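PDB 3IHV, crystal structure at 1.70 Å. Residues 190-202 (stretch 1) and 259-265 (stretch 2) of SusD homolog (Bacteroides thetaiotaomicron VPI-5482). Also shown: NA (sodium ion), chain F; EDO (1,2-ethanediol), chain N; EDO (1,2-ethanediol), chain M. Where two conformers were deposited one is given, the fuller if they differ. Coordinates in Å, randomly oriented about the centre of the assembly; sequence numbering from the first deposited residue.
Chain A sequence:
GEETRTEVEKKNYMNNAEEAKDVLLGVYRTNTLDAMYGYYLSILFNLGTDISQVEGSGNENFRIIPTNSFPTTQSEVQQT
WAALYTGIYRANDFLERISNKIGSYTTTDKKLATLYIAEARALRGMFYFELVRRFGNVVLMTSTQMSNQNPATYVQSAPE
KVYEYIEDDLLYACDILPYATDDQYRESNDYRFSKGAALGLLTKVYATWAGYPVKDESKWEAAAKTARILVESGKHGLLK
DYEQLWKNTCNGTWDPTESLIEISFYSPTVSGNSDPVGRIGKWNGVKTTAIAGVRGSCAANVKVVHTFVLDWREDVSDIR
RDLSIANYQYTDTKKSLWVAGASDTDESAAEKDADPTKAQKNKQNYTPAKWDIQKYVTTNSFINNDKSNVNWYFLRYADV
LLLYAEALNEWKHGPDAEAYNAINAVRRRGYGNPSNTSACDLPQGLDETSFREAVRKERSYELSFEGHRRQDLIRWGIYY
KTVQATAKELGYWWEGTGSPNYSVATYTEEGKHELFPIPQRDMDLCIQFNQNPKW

Stretch 1 (190-202) DYRFSKGAALGLL
Stretch 2, residues 259-265: SLIEISF

The apolar centre is built around Ala-197, on the first turns of a helix that runs from Lys-195 through Leu-202 and beyond. Its CB lies 3.7 Å from CG1 of Ile-261, 4.1 Å from CB of Leu-260 and 3.5 Å from the carbonyl O of Leu-260, so a single methyl fills the space where the CA atoms of Ala-197 and Leu-260 come within 4.7 Å. Ile-261 (chi1 m, chi2 t) extends its CD1 to 3.9 Å from CB of Leu-201, one helical turn on, and to 3.7 Å from CE1 of Phe-193, in the loop before the helix. Leu-260 (m, t) points toward the helix, where two glycines make room: an ideal CB would sit 3.4 Å from Leu-260 CD2 at Gly-196 and 3.1 Å from Leu-260 CD1 at Gly-200. The chain turns a corner at Leu-260 (phi/psi -97/-54) and Ile-261 (-125/109), then is extended through Glu-262 and Ile-263.

Outward, Tyr-191 has phi/psi 63/20, chi1 m and chi2 -76°, and Tyr-191 CA lies 5.8 Å from Glu-262 CA. CB of Ser-264 (chi1 t) stands 3.7 Å from the centroid of the Tyr-191 ring, 10° off its normal, a CH-pi contact; Glu-262 O lies at the ring edge, 3.5 Å from Tyr-191 CD1.

No direct hydrogen bond crosses, so the polar edge relies on mediators. Water 1 lies 2.8 Å from Tyr-191 OH and 2.6 Å from Glu-262 OE2, bridging the two side chains; Glu-262 (t, t, chi3 6°) accepts at OE1 from Ser-259 OG, 2.7 Å away. Water 2 sits 2.8 Å from both Arg-192 O and Leu-260 O. An ethanediol, probably from the crystallisation liquor, places its O2 2.8 Å from Tyr-191 O and 2.7 Å from Glu-262 O.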

ATOM      1  N   ASP A 190       9.810 -16.231  -3.715  1.00  6.95           N
ATOM      2  CA  ASP A 190      10.046 -14.796  -3.877  1.00  7.58           C
ATOM      3  C   ASP A 190       8.746 -14.132  -4.354  1.00  7.28           C
ATOM      4  O   ASP A 190       8.147 -14.569  -5.330  1.00  5.80           O
ATOM      5  CB  ASP A 190      11.096 -14.491  -4.970  1.00  8.44           C
ATOM      6  CG  ASP A 190      12.455 -15.109  -4.708  1.00 10.71           C
ATOM      7  OD1 ASP A 190      12.557 -16.133  -4.027  1.00 13.08           O
ATOM      8  OD2 ASP A 190      13.449 -14.565  -5.221  1.00 12.67           O
ATOM      9  N   TYR A 191       8.302 -13.124  -3.616  1.00  8.13           N
ATOM     10  CA  TYR A 191       7.126 -12.299  -3.943  1.00  7.79           C
ATOM     11  C   TYR A 191       5.828 -13.082  -3.982  1.00  8.51           C
ATOM     12  O   TYR A 191       4.856 -12.653  -4.609  1.00  9.35           O
ATOM     13  CB  TYR A 191       7.319 -11.548  -5.272  1.00  8.50           C
ATOM     14  CG  TYR A 191       8.609 -10.754  -5.369  1.00  7.86           C
ATOM     15  CD1 TYR A 191       8.766  -9.555  -4.709  1.00  9.76           C
ATOM     16  CD2 TYR A 191       9.677 -11.212  -6.161  1.00  7.48           C
ATOM     17  CE1 TYR A 191       9.952  -8.816  -4.809  1.00  7.14           C
ATOM     18  CE2 TYR A 191      10.849 -10.493  -6.249  1.00  6.92           C
ATOM     19  CZ  TYR A 191      10.980  -9.304  -5.576  1.00  6.74           C
ATOM     20  OH  TYR A 191      12.142  -8.584  -5.658  1.00  7.81           O
ATOM     21  N   ARG A 192       5.827 -14.259  -3.345  1.00  7.55           N
ATOM     22  CA  ARG A 192       4.648 -15.059  -3.210  1.00  8.34           C
ATOM     23  C   ARG A 192       4.276 -15.148  -1.724  1.00  6.11           C
ATOM     24  O   ARG A 192       5.115 -14.941  -0.813  1.00  6.82           O
ATOM     25  CB  ARG A 192       4.865 -16.439  -3.804  1.00  8.65           C
ATOM     26  CG  ARG A 192       4.919 -16.362  -5.316  1.00 11.97           C
ATOM     27  CD  ARG A 192       5.351 -17.548  -5.953  1.00 13.42           C
ATOM     28  NE  ARG A 192       4.518 -18.689  -5.649  1.00 11.57           N
ATOM     29  CZ  ARG A 192       4.801 -19.904  -6.078  1.00  9.83           C
ATOM     30  NH1 ARG A 192       5.846 -20.107  -6.877  1.00 10.02           N
ATOM     31  NH2 ARG A 192       4.035 -20.928  -5.715  1.00  8.87           N
ATOM     32  N   PHE A 193       3.008 -15.390  -1.476  1.00  6.40           N
ATOM     33  CA  PHE A 193       2.525 -15.549  -0.122  1.00  5.63           C
ATOM     34  C   PHE A 193       3.175 -16.732   0.618  1.00  5.80           C
ATOM     35  O   PHE A 193       3.249 -17.863   0.111  1.00  6.62           O
ATOM     36  CB  PHE A 193       1.002 -15.778  -0.089  1.00  6.95           C
ATOM     37  CG  PHE A 193       0.204 -14.507   0.042  1.00  7.34           C
ATOM     38  CD1 PHE A 193       0.059 -13.910   1.284  1.00  8.57           C
ATOM     39  CD2 PHE A 193      -0.398 -13.921  -1.051  1.00  9.08           C
ATOM     40  CE1 PHE A 193      -0.656 -12.734   1.442  1.00 10.49           C
ATOM     41  CE2 PHE A 193      -1.125 -12.730  -0.895  1.00  9.69           C
ATOM     42  CZ  PHE A 193      -1.259 -12.153   0.352  1.00  8.45           C
ATOM     43  N   SER A 194       3.560 -16.443   1.849  1.00  6.10           N
ATOM     44  CA  SER A 194       4.045 -17.399   2.824  1.00  5.50           C
ATOM     45  C   SER A 194       3.331 -17.053   4.128  1.00  4.76           C
ATOM     46  O   SER A 194       2.637 -16.044   4.199  1.00  4.53           O
ATOM     47  CB  SER A 194       5.539 -17.351   2.987  1.00  5.41           C
ATOM     48  OG  SER A 194       6.172 -17.907   1.829  1.00  6.62           O
ATOM     49  N   LYS A 195       3.550 -17.852   5.163  1.00  6.05           N
ATOM     50  CA  LYS A 195       2.794 -17.706   6.406  1.00  5.90           C
ATOM     51  C   LYS A 195       2.895 -16.337   7.048  1.00  6.65           C
ATOM     52  O   LYS A 195       1.899 -15.818   7.581  1.00  6.29           O
ATOM     53  CB  LYS A 195       3.182 -18.779   7.441  1.00  6.62           C
ATOM     54  CG  LYS A 195       2.086 -18.936   8.483  1.00  6.61           C
ATOM     55  CD  LYS A 195       2.488 -19.725   9.716  1.00  8.33           C
ATOM     56  CE  LYS A 195       2.920 -21.127   9.453  1.00 10.54           C
ATOM     57  NZ  LYS A 195       1.829 -22.040   8.943  1.00 10.87           N
ATOM     58  N   GLY A 196       4.081 -15.747   7.006  1.00  6.24           N
ATOM     59  CA  GLY A 196       4.280 -14.416   7.607  1.00  6.85           C
ATOM     60  C   GLY A 196       3.389 -13.369   7.000  1.00  6.34           C
ATOM     61  O   GLY A 196       2.791 -12.577   7.713  1.00  7.04           O
ATOM     62  N   ALA A 197       3.270 -13.384   5.674  1.00  6.16           N
ATOM     63  CA  ALA A 197       2.401 -12.463   4.974  1.00  5.87           C
ATOM     64  C   ALA A 197       0.949 -12.715   5.277  1.00  6.95           C
ATOM     65  O   ALA A 197       0.175 -11.765   5.387  1.00  9.66           O
ATOM     66  CB  ALA A 197       2.621 -12.535   3.461  1.00  5.88           C
ATOM     67  N   ALA A 198       0.550 -13.979   5.350  1.00  5.94           N
ATOM     68  CA  ALA A 198      -0.826 -14.302   5.701  1.00  6.05           C
ATOM     69  C   ALA A 198      -1.160 -13.798   7.093  1.00  5.43           C
ATOM     70  O   ALA A 198      -2.224 -13.181   7.287  1.00  5.07           O
ATOM     71  CB  ALA A 198      -1.100 -15.861   5.587  1.00  5.48           C
ATOM     72  N   LEU A 199      -0.278 -14.025   8.058  1.00  5.79           N
ATOM     73  CA  LEU A 199      -0.542 -13.567   9.430  1.00  5.90           C
ATOM     74  C   LEU A 199      -0.502 -12.039   9.491  1.00  5.92           C
ATOM     75  O   LEU A 199      -1.309 -11.422  10.167  1.00  5.72           O
ATOM     76  CB  LEU A 199       0.495 -14.113  10.400  1.00  5.91           C
ATOM     77  CG  LEU A 199       0.489 -15.606  10.728  1.00  6.47           C
ATOM     78  CD1 LEU A 199       1.883 -16.068  11.262  1.00  3.98           C
ATOM     79  CD2 LEU A 199      -0.633 -15.886  11.716  1.00  5.33           C
ATOM     80  N   GLY A 200       0.465 -11.447   8.797  1.00  6.48           N
ATOM     81  CA  GLY A 200       0.552  -9.972   8.782  1.00  6.28           C
ATOM     82  C   GLY A 200      -0.680  -9.309   8.192  1.00  7.39           C
ATOM     83  O   GLY A 200      -1.247  -8.337   8.762  1.00  6.38           O
ATOM     84  N   LEU A 201      -1.124  -9.831   7.044  1.00  6.48           N
ATOM     85  CA  LEU A 201      -2.291  -9.260   6.402  1.00  5.97           C
ATOM     86  C   LEU A 201      -3.542  -9.472   7.257  1.00  5.69           C
ATOM     87  O   LEU A 201      -4.351  -8.562   7.377  1.00  5.73           O
ATOM     88  CB  LEU A 201      -2.473  -9.822   4.987  1.00  6.97           C
ATOM     89  CG  LEU A 201      -3.678  -9.249   4.223  1.00  6.73           C
ATOM     90  CD1 LEU A 201      -3.559  -7.756   4.071  1.00  7.41           C
ATOM     91  CD2 LEU A 201      -3.788  -9.928   2.865  1.00 10.68           C
ATOM     92  N   LEU A 202      -3.684 -10.644   7.855  1.00  5.64           N
ATOM     93  CA  LEU A 202      -4.838 -10.922   8.720  1.00  5.97           C
ATOM     94  C   LEU A 202      -4.858  -9.953   9.913  1.00  6.53           C
ATOM     95  O   LEU A 202      -5.920  -9.503  10.322  1.00  6.40           O
ATOM     96  CB  LEU A 202      -4.857 -12.376   9.162  1.00  6.69           C
ATOM     97  CG  LEU A 202      -6.065 -12.780   9.995  1.00  5.53           C
ATOM     98  CD1 LEU A 202      -7.381 -12.399   9.292  1.00  8.66           C
ATOM     99  CD2 LEU A 202      -6.016 -14.285  10.377  1.00  7.34           C
ATOM    100  N   SER A 259      10.132  -7.903   4.132  1.00  8.02           N
ATOM    101  CA  SER A 259       9.156  -7.806   3.078  1.00  7.00           C
ATOM    102  C   SER A 259       8.185  -8.988   3.121  1.00  7.60           C
ATOM    103  O   SER A 259       8.555 -10.115   2.828  1.00  7.54           O
ATOM    104  CB  SER A 259       9.861  -7.808   1.723  1.00  7.73           C
ATOM    105  OG  SER A 259       8.883  -7.575   0.732  1.00  6.37           O
ATOM    106  N   LEU A 260       6.937  -8.717   3.438  1.00  6.59           N
ATOM    107  CA  LEU A 260       5.914  -9.762   3.520  1.00  6.90           C
ATOM    108  C   LEU A 260       5.086  -9.850   2.210  1.00  7.15           C
ATOM    109  O   LEU A 260       5.047 -10.908   1.581  1.00  6.86           O
ATOM    110  CB  LEU A 260       5.048  -9.496   4.742  1.00  6.29           C
ATOM    111  CG  LEU A 260       5.805  -9.538   6.085  1.00  7.24           C
ATOM    112  CD1 LEU A 260       4.805  -9.220   7.214  1.00  4.84           C
ATOM    113  CD2 LEU A 260       6.530 -10.866   6.362  1.00  5.31           C
ATOM    114  N   ILE A 261       4.512  -8.726   1.772  1.00  6.49           N
ATOM    115  CA  ILE A 261       3.736  -8.647   0.554  1.00  6.03           C
ATOM    116  C   ILE A 261       4.363  -7.543  -0.292  1.00  5.84           C
ATOM    117  O   ILE A 261       4.279  -6.377   0.046  1.00  6.23           O
ATOM    118  CB  ILE A 261       2.232  -8.367   0.799  1.00  7.25           C
ATOM    119  CG1 ILE A 261       1.653  -9.438   1.728  1.00  7.90           C
ATOM    120  CG2 ILE A 261       1.489  -8.316  -0.580  1.00  5.18           C
ATOM    121  CD1 ILE A 261       0.179  -9.180   2.167  1.00  5.81           C
ATOM    122  N   GLU A 262       5.025  -7.937  -1.373  1.00  6.81           N
ATOM    123  CA  GLU A 262       5.688  -6.996  -2.223  1.00  6.49           C
ATOM    124  C   GLU A 262       5.350  -7.409  -3.648  1.00  6.13           C
ATOM    125  O   GLU A 262       5.431  -8.595  -3.983  1.00  5.94           O
ATOM    126  CB  GLU A 262       7.205  -7.020  -1.925  1.00  7.38           C
ATOM    127  CG  GLU A 262       8.038  -6.028  -2.750  1.00  8.86           C
ATOM    128  CD  GLU A 262       9.516  -6.082  -2.438  1.00  9.74           C
ATOM    129  OE1 GLU A 262       9.950  -6.973  -1.653  1.00  7.73           O
ATOM    130  OE2 GLU A 262      10.225  -5.192  -2.942  1.00  9.50           O
ATOM    131  N   ILE A 263       4.951  -6.428  -4.464  1.00  5.29           N
ATOM    132  CA  ILE A 263       4.591  -6.657  -5.851  0.50  6.18           C
ATOM    133  C   ILE A 263       5.828  -6.470  -6.700  1.00  6.38           C
ATOM    134  O   ILE A 263       6.465  -5.410  -6.658  1.00  6.49           O
ATOM    135  CB  ILE A 263       3.527  -5.646  -6.343  0.50  6.00           C
ATOM    136  CG1 ILE A 263       2.408  -5.498  -5.323  0.50  6.28           C
ATOM    137  CG2 ILE A 263       2.999  -6.041  -7.742  0.50  5.18           C
ATOM    138  CD1 ILE A 263       1.839  -6.820  -4.830  0.50  4.00           C
ATOM    139  N   SER A 264       6.193  -7.482  -7.458  1.00  7.69           N
ATOM    140  CA  SER A 264       7.352  -7.402  -8.332  1.00  8.22           C
ATOM    141  C   SER A 264       6.970  -6.937  -9.728  1.00  8.83           C
ATOM    142  O   SER A 264       6.088  -7.512 -10.383  1.00  9.33           O
ATOM    143  CB  SER A 264       8.068  -8.751  -8.435  1.00  8.21           C
ATOM    144  OG  SER A 264       9.072  -8.718  -9.433  1.00  9.37           O
ATOM    145  N   PHE A 265       7.646  -5.889 -10.171  1.00  8.74           N
ATOM    146  CA  PHE A 265       7.525  -5.413 -11.539  1.00  8.49           C
ATOM    147  C   PHE A 265       8.853  -5.644 -12.234  1.00 10.67           C
ATOM    148  O   PHE A 265       9.901  -5.293 -11.703  1.00 11.42           O
ATOM    149  CB  PHE A 265       7.213  -3.928 -11.571  1.00  7.83           C
ATOM    150  CG  PHE A 265       5.873  -3.589 -11.013  1.00  9.18           C
ATOM    151  CD1 PHE A 265       4.746  -3.688 -11.786  1.00  8.22           C
ATOM    152  CD2 PHE A 265       5.744  -3.168  -9.713  1.00  6.71           C
ATOM    153  CE1 PHE A 265       3.499  -3.379 -11.275  1.00  8.08           C
ATOM    154  CE2 PHE A 265       4.506  -2.865  -9.171  1.00  9.39           C
ATOM    155  CZ  PHE A 265       3.357  -2.962  -9.965  1.00  9.00           C
TER
HETATM  156 NA    NA F   7      11.466  -5.170 -10.108  1.00 16.92          NA
HETATM  157  C1  EDO N  23       1.906 -11.063  -3.251  1.00 25.15           C
HETATM  158  O1  EDO N  23       2.935 -11.904  -2.688  1.00 23.43           O
HETATM  159  C2  EDO N  23       2.527  -9.855  -3.973  1.00 23.06           C
HETATM  160  O2  EDO N  23       3.534 -10.190  -4.939  1.00 21.76           O
HETATM  161  C1  EDO M  22       3.930  -9.679  -8.733  1.00 18.98           C
HETATM  162  O1  EDO M  22       4.802  -9.835  -7.627  1.00 16.84           O
HETATM  163  C2  EDO M  22       2.547 -10.223  -8.429  1.00 21.32           C
HETATM  164  O2  EDO M  22       1.997  -9.837  -7.162  1.00 19.03           O
HETATM  165  O   HOH W   1      12.275  -6.249  -4.156  1.00  7.82           O
HETATM  166  O   HOH W   2       4.978 -13.736   1.672  1.00  8.15           O
HETATM  167  O   HOH W   3      11.450  -7.384  -9.203  1.00  7.74           O
HETATM  168  O   HOH W   4      13.022  -3.560  -8.397  1.00 14.52           O
HETATM  169  O   HOH W   5      13.545  -5.441 -11.115  1.00  7.84           O